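Local coordinates for protein cGAS/DncV-like nucleotidyltransferase in E. coli homolog (Rhodothermus marinus SG0.5JP17-172, PDB 6E0K) that makes the second messenger 3',3'-cUAMP from UTP and ATP with magnesium, triggering abortive infection that protects bacteria against phage, at residues D258-G261 with Q266-E269. Numbering follows the deposited sequence.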
ATOM      1  N   ASP A 258       9.535   5.438   8.290  1.00 23.73           N
ATOM      2  CA  ASP A 258      10.218   6.415   7.455  1.00 21.75           C
ATOM      3  C   ASP A 258      10.126   6.007   5.993  1.00 20.72           C
ATOM      4  O   ASP A 258      10.275   4.830   5.650  1.00 23.32           O
ATOM      5  CB  ASP A 258      11.687   6.548   7.840  1.00 24.78           C
ATOM      6  CG  ASP A 258      11.884   7.273   9.146  1.00 32.86           C
ATOM      7  OD1 ASP A 258      10.930   7.922   9.624  1.00 34.83           O
ATOM      8  OD2 ASP A 258      13.007   7.208   9.682  1.00 38.66           O
ATOM      9  N   LEU A 259       9.909   6.994   5.127  1.00 18.94           N
ATOM     10  CA  LEU A 259       9.827   6.699   3.704  1.00 17.79           C
ATOM     11  C   LEU A 259      11.204   6.410   3.117  1.00 20.25           C
ATOM     12  O   LEU A 259      11.336   5.566   2.222  1.00 20.10           O
ATOM     13  CB  LEU A 259       9.161   7.861   2.963  1.00 15.55           C
ATOM     14  CG  LEU A 259       9.090   7.741   1.437  1.00 17.16           C
ATOM     15  CD1 LEU A 259       8.424   6.425   1.036  1.00 15.64           C
ATOM     16  CD2 LEU A 259       8.322   8.912   0.881  1.00 15.17           C
ATOM     17  N   PHE A 260      12.238   7.090   3.603  1.00 20.04           N
ATOM     18  CA  PHE A 260      13.573   7.014   3.024  1.00 21.49           C
ATOM     19  C   PHE A 260      14.556   6.366   3.988  1.00 24.25           C
ATOM     20  O   PHE A 260      14.569   6.675   5.184  1.00 27.94           O
ATOM     21  CB  PHE A 260      14.069   8.405   2.631  1.00 21.02           C
ATOM     22  CG  PHE A 260      13.207   9.066   1.610  1.00 19.61           C
ATOM     23  CD1 PHE A 260      13.113   8.534   0.336  1.00 18.74           C
ATOM     24  CD2 PHE A 260      12.468  10.202   1.917  1.00 17.96           C
ATOM     25  CE1 PHE A 260      12.307   9.115  -0.604  1.00 16.55           C
ATOM     26  CE2 PHE A 260      11.657  10.792   0.971  1.00 17.91           C
ATOM     27  CZ  PHE A 260      11.580  10.246  -0.296  1.00 17.17           C
ATOM     28  N   GLY A 261      15.390   5.486   3.452  1.00 25.76           N
ATOM     29  CA  GLY A 261      16.366   4.802   4.277  1.00 28.70           C
ATOM     30  C   GLY A 261      17.087   3.743   3.477  1.00 30.13           C
ATOM     31  O   GLY A 261      16.929   3.644   2.258  1.00 33.72           O
ATOM     32  N   GLN A 266      12.216   0.672   2.231  1.00 25.09           N
ATOM     33  CA  GLN A 266      12.199   2.117   2.109  1.00 24.81           C
ATOM     34  C   GLN A 266      12.646   2.529   0.715  1.00 21.76           C
ATOM     35  O   GLN A 266      13.299   1.766  -0.005  1.00 25.82           O
ATOM     36  CB  GLN A 266      13.111   2.748   3.165  1.00 26.31           C
ATOM     37  CG  GLN A 266      12.733   2.305   4.563  1.00 30.75           C
ATOM     38  CD  GLN A 266      13.781   2.647   5.576  1.00 36.58           C
ATOM     39  OE1 GLN A 266      14.930   2.221   5.465  1.00 36.18           O
ATOM     40  NE2 GLN A 266      13.399   3.430   6.574  1.00 45.71           N
ATOM     41  N   TRP A 267      12.292   3.752   0.353  1.00 19.98           N
ATOM     42  CA  TRP A 267      12.704   4.336  -0.912  1.00 20.85           C
ATOM     43  C   TRP A 267      14.041   5.042  -0.702  1.00 24.68           C
ATOM     44  O   TRP A 267      14.672   4.924   0.351  1.00 23.25           O
ATOM     45  CB  TRP A 267      11.625   5.287  -1.421  1.00 19.50           C
ATOM     46  CG  TRP A 267      11.539   5.399  -2.920  1.00 16.66           C
ATOM     47  CD1 TRP A 267      12.119   4.577  -3.840  1.00 21.38           C
ATOM     48  CD2 TRP A 267      10.802   6.380  -3.659  1.00 17.62           C
ATOM     49  NE1 TRP A 267      11.794   4.991  -5.114  1.00 20.28           N
ATOM     50  CE2 TRP A 267      10.987   6.095  -5.029  1.00 19.11           C
ATOM     51  CE3 TRP A 267      10.001   7.473  -3.294  1.00 15.89           C
ATOM     52  CZ2 TRP A 267      10.397   6.868  -6.041  1.00 16.79           C
ATOM     53  CZ3 TRP A 267       9.411   8.235  -4.293  1.00 16.84           C
ATOM     54  CH2 TRP A 267       9.618   7.927  -5.656  1.00 13.14           C
ATOM     55  N   SER A 268      14.497   5.785  -1.701  1.00 21.94           N
ATOM     56  CA  SER A 268      15.677   6.614  -1.539  1.00 21.71           C
ATOM     57  C   SER A 268      15.361   8.013  -2.041  1.00 23.71           C
ATOM     58  O   SER A 268      14.554   8.194  -2.958  1.00 21.17           O
ATOM     59  CB  SER A 268      16.894   6.029  -2.267  1.00 29.10           C
ATOM     60  OG  SER A 268      16.861   6.291  -3.660  1.00 29.11           O
ATOM     61  N   GLU A 269      15.964   9.008  -1.388  1.00 21.03           N
ATOM     62  CA  GLU A 269      15.760  10.385  -1.821  1.00 18.64           C
ATOM     63  C   GLU A 269      16.194  10.568  -3.265  1.00 20.55           C
ATOM     64  O   GLU A 269      15.563  11.312  -4.022  1.00 19.58           O
ATOM     65  CB  GLU A 269      16.532  11.352  -0.927  1.00 20.41           C
ATOM     66  CG  GLU A 269      16.023  11.419   0.498  1.00 21.67           C
ATOM     67  CD  GLU A 269      16.680  12.537   1.260  1.00 29.79           C
ATOM     68  OE1 GLU A 269      16.876  13.615   0.657  1.00 29.71           O
ATOM     69  OE2 GLU A 269      17.024  12.333   2.446  1.00 27.56           O
TER
HETATM   70  O   HOH W   1      16.090   2.151   0.063  1.00 21.64           O
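Phe260 and Trp267 illustrate how a single beta bridge can close a loop that otherwise lacks regular structure. Two backbone bonds bracket Phe260: Trp267 N donates to Leu259 O over 2.8 Å. The second, from Gly261 N to Trp267 O, is longer at 3.2 Å. Phe260 CA, 3.6 Å from Trp267 O, adds a CA-H...O contact. A water 2.8 Å from both Gly261 O and Gln266 O links the two segments once more.

The side chain of Phe260 leaves its backbone pointing away from 266-269, yet its ring returns to that segment. With CG beside the backbone N (chi1 -61°), the ring is sandwiched: Leu259 CG lies over the centre of one face, and Glu269 CG makes a CH-pi contact on the opposite face, 4.0 Å from the centroid. Ser268 N sits in plane at the ring edge, while Phe260 CE1 meets Trp267 CE3 at 3.9 Å. The side chains of Leu259 and Trp267 lie side by side, pointing the same way, with Leu259 CD1 4.2 Å from Trp267 CB. The extended Gln266 chain lays its amide against Gly261, with Gln266 OE1 3.2 Å from Gly261 CA, and this oxygen accepts a bond from Phe263 N, between the segments.

Further out, Leu218 and Ala272 also touch both aromatic residues, Phe214 stacks on Trp267, and Arg251 forms a salt bridge with Asp258. Ser268 OG takes the N-cap role for helix 269-285 by bonding Lys271 N. The whole is a bridged loop between helices 231-244 and 269-285, packed on helix 212-220, with the ATP-binding residue Glu265 just before Gln266.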